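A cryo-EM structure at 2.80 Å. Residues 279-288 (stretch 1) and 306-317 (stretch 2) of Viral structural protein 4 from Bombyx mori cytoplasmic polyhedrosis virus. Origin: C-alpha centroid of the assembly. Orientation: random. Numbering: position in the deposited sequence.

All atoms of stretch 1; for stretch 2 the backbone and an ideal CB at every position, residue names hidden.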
# COMPACT_ATOMS: atom_id res chain seq x y z
N GLY B 279 -29.13 47.07 9.19
CA GLY B 279 -30.07 48.03 9.72
C GLY B 279 -31.13 47.43 10.62
O GLY B 279 -32.29 47.31 10.22
N LEU B 280 -30.75 47.04 11.84
CA LEU B 280 -31.64 46.38 12.77
C LEU B 280 -31.58 47.05 14.13
O LEU B 280 -30.51 47.49 14.57
CB LEU B 280 -31.29 44.90 12.93
CG LEU B 280 -31.49 43.98 11.72
CD1 LEU B 280 -30.95 42.60 12.03
CD2 LEU B 280 -32.95 43.90 11.37
N ASP B 281 -32.72 47.12 14.79
CA ASP B 281 -32.85 47.66 16.14
C ASP B 281 -33.48 46.60 17.04
O ASP B 281 -33.87 45.53 16.59
CB ASP B 281 -33.71 48.93 16.13
CG ASP B 281 -33.07 50.05 15.35
OD1 ASP B 281 -31.83 50.07 15.26
OD2 ASP B 281 -33.81 50.92 14.84
N VAL B 282 -33.56 46.92 18.33
CA VAL B 282 -34.17 46.01 19.30
C VAL B 282 -35.67 45.96 19.05
O VAL B 282 -36.36 46.98 19.07
CB VAL B 282 -33.86 46.45 20.73
CG1 VAL B 282 -34.61 45.59 21.72
CG2 VAL B 282 -32.38 46.35 20.99
N GLY B 283 -36.19 44.75 18.81
CA GLY B 283 -37.59 44.54 18.54
C GLY B 283 -37.90 44.19 17.11
O GLY B 283 -39.06 43.86 16.81
N ASP B 284 -36.91 44.24 16.22
CA ASP B 284 -37.15 43.96 14.82
C ASP B 284 -37.36 42.47 14.58
O ASP B 284 -36.87 41.62 15.32
CB ASP B 284 -35.99 44.46 13.96
CG ASP B 284 -35.95 45.96 13.86
OD1 ASP B 284 -37.01 46.59 13.98
OD2 ASP B 284 -34.85 46.51 13.64
N ASP B 285 -38.09 42.18 13.52
CA ASP B 285 -38.50 40.83 13.17
C ASP B 285 -37.33 40.07 12.56
O ASP B 285 -36.37 40.66 12.07
CB ASP B 285 -39.68 40.90 12.21
CG ASP B 285 -40.38 39.58 12.03
OD1 ASP B 285 -41.11 39.16 12.95
OD2 ASP B 285 -40.19 38.95 10.97
N TYR B 286 -37.41 38.74 12.61
CA TYR B 286 -36.38 37.89 12.02
C TYR B 286 -36.39 37.96 10.50
O TYR B 286 -35.34 37.84 9.88
CB TYR B 286 -36.58 36.46 12.50
CG TYR B 286 -35.60 35.45 11.96
CD1 TYR B 286 -34.30 35.38 12.43
CD2 TYR B 286 -35.99 34.53 10.99
CE1 TYR B 286 -33.41 34.45 11.95
CE2 TYR B 286 -35.11 33.59 10.51
CZ TYR B 286 -33.83 33.56 10.98
OH TYR B 286 -32.95 32.62 10.50
N LEU B 287 -37.56 38.16 9.89
CA LEU B 287 -37.63 38.21 8.44
C LEU B 287 -37.20 39.55 7.87
O LEU B 287 -36.84 39.61 6.69
CB LEU B 287 -39.04 37.87 7.97
CG LEU B 287 -39.44 36.44 8.27
CD1 LEU B 287 -40.88 36.18 7.88
CD2 LEU B 287 -38.51 35.47 7.58
N LYS B 288 -37.26 40.61 8.66
CA LYS B 288 -36.63 41.86 8.28
C LYS B 288 -35.13 41.68 8.23
O LYS B 288 -34.53 41.17 9.19
CB LYS B 288 -37.01 42.97 9.26
CG LYS B 288 -36.41 44.31 8.93
CD LYS B 288 -36.89 45.37 9.89
CE LYS B 288 -36.28 46.72 9.57
NZ LYS B 288 -36.77 47.78 10.49
N UNK B 306 -33.72 26.98 18.77
CA UNK B 306 -35.07 27.29 18.33
C UNK B 306 -35.32 28.66 17.75
O UNK B 306 -36.29 29.33 18.12
CB UNK B 306 -36.02 27.10 19.52
N UNK B 307 -34.46 29.10 16.83
CA UNK B 307 -34.71 30.31 16.07
C UNK B 307 -35.83 30.03 15.07
O UNK B 307 -36.00 28.89 14.61
CB UNK B 307 -33.44 30.79 15.36
N UNK B 308 -36.64 31.04 14.79
CA UNK B 308 -37.79 30.86 13.92
C UNK B 308 -38.14 32.19 13.29
O UNK B 308 -37.49 33.21 13.54
CB UNK B 308 -38.98 30.29 14.69
N UNK B 309 -39.19 32.19 12.47
CA UNK B 309 -39.64 33.41 11.82
C UNK B 309 -40.32 34.37 12.79
O UNK B 309 -40.52 35.54 12.44
CB UNK B 309 -40.60 33.07 10.68
N UNK B 310 -40.67 33.92 13.99
CA UNK B 310 -41.32 34.73 15.00
C UNK B 310 -40.33 35.33 15.99
O UNK B 310 -40.76 35.90 17.00
CB UNK B 310 -42.36 33.89 15.75
N UNK B 311 -39.04 35.23 15.72
CA UNK B 311 -38.03 35.73 16.63
C UNK B 311 -37.87 37.24 16.48
O UNK B 311 -37.89 37.77 15.38
CB UNK B 311 -36.70 35.02 16.39
N UNK B 312 -37.71 37.92 17.61
CA UNK B 312 -37.42 39.34 17.66
C UNK B 312 -36.10 39.56 18.38
O UNK B 312 -35.58 38.67 19.04
CB UNK B 312 -38.55 40.11 18.35
N UNK B 313 -35.57 40.77 18.25
CA UNK B 313 -34.25 41.09 18.80
C UNK B 313 -34.41 41.57 20.23
O UNK B 313 -35.18 42.49 20.51
CB UNK B 313 -33.54 42.15 17.95
N UNK B 314 -33.66 40.95 21.15
CA UNK B 314 -33.59 41.41 22.53
C UNK B 314 -32.48 42.41 22.76
O UNK B 314 -32.64 43.32 23.57
CB UNK B 314 -33.40 40.22 23.47
N UNK B 315 -31.34 42.27 22.06
CA UNK B 315 -30.17 43.09 22.30
C UNK B 315 -29.20 42.96 21.13
O UNK B 315 -29.00 41.86 20.62
CB UNK B 315 -29.49 42.69 23.61
N UNK B 316 -28.62 44.08 20.70
CA UNK B 316 -27.54 44.11 19.71
C UNK B 316 -26.39 44.92 20.28
O UNK B 316 -26.58 46.08 20.67
CB UNK B 316 -28.01 44.70 18.38
N UNK B 317 -25.20 44.33 20.32
CA UNK B 317 -23.99 45.01 20.74
C UNK B 317 -22.92 44.83 19.68
O UNK B 317 -22.96 43.86 18.91
CB UNK B 317 -23.51 44.49 22.09

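Position 306 lies out of reach and unconstrained; it is Gly306.

At 307 the CA-to-CB bond points toward stretch 1, and the ideal CB stands 5.0 Å from Tyr286 CE1. That gap admits a further carbon against the ring, so Leu, Ile, Val or Met would suit. Ile307 fills it, its CG1 3.7 Å from Tyr286 CE1.

Position 308 directs its CB away, unconstrained. The carbonyl O of 308 approaches Tyr286 CD2 to 3.2 Å, and a type I turn runs from 308 to 311. A small polar residue often opens such a turn. Ser308 does so, its OG accepting a weak bond from the backbone N of 310 (3.4 Å).

At 309 CB points sideways, 4.2 Å from Leu287 CD1 and 4.8 Å from Tyr286 CD2. A small apolar group already makes contact here. Ala309 makes its closest contact with Leu287 through CB, while its CA lies 3.9 Å from Tyr286 CD2.

Position 310 points away from stretch 1, where many residues, long polar ones included, would serve; it is Arg310.

At 311 the sideways CB is 4.1 Å from Tyr286 CB. A small side chain, polar or not, is reasonable. Ser311 turns its hydroxyl back into the turn, where OG accepts from Ser308 N at 3.2 Å.

The CB of 312 is 3.8 Å from Asp284 O and 4.1 Å from Gly283 O. The extended backbone (-121/166°) suits beta-branched Thr or Val, and a small residue such as Ser would also fit. In Thr312, CA approaches Asp284 O at 3.3 Å in a CA-H...O contact.

Position 313 points toward stretch 1, its CB 3.7 Å from Asp281 O and 4.1 Å from Val282 CA, with Leu280 beyond. Ile, Leu or Met could extend that way. Ile313 sends CD1 to 3.8 Å from Leu280 CB and 3.3 Å from Asp281 O. Two weak backbone bonds hold it: Gly283 N to Ile313 O (3.0 Å) and Ile313 N to Asp284 O (3.3 Å).

Positions 314 and 315 both point away, suiting flexible or charged chains. Met314 and Lys315 occupy them; Val282 CG1 instead touches backbone, 3.5 Å from Met314 O.

At 316 CB again points toward stretch 1, but 5.3 Å from both Leu280 O and Val282 CG2, calling for a longer apolar chain such as Ile, Leu or Met. Ile316 reaches across, CD1 lying 3.9 Å from Leu280 CB.

Position 317, also out of reach, is Ser317.

Stretch 2 (306-317) GISARSTIMKIS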
# COMPACT_ATOMS: atom_id res chain seq x y z
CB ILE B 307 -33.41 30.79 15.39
CG1 ILE B 307 -33.50 32.24 14.93
CG2 ILE B 307 -32.98 29.89 14.25
CD1 ILE B 307 -33.46 33.22 16.04
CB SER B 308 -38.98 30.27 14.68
OG SER B 308 -39.47 31.18 15.66
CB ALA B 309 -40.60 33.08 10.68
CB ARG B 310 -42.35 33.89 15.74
CG ARG B 310 -43.47 33.40 14.85
CD ARG B 310 -44.53 32.68 15.66
NE ARG B 310 -44.00 31.51 16.34
CZ ARG B 310 -43.89 30.31 15.78
NH1 ARG B 310 -44.27 30.11 14.53
NH2 ARG B 310 -43.40 29.30 16.49
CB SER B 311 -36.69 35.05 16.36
OG SER B 311 -36.78 33.67 16.62
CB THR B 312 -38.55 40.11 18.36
OG1 THR B 312 -38.64 39.68 19.72
CG2 THR B 312 -39.87 39.87 17.67
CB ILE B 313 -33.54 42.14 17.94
CG1 ILE B 313 -33.20 41.56 16.57
CG2 ILE B 313 -32.28 42.59 18.60
CD1 ILE B 313 -32.70 42.57 15.59
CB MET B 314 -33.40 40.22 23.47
CG MET B 314 -34.52 39.21 23.45
SD MET B 314 -34.15 37.76 24.45
CE MET B 314 -34.30 38.43 26.10
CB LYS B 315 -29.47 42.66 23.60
CG LYS B 315 -28.33 43.54 24.03
CD LYS B 315 -27.76 43.07 25.35
CE LYS B 315 -26.61 43.95 25.78
NZ LYS B 315 -26.03 43.48 27.07
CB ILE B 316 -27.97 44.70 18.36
CG1 ILE B 316 -28.99 43.83 17.67
CG2 ILE B 316 -26.79 44.81 17.42
CD1 ILE B 316 -29.57 44.47 16.43
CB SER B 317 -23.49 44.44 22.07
OG SER B 317 -24.45 44.62 23.09
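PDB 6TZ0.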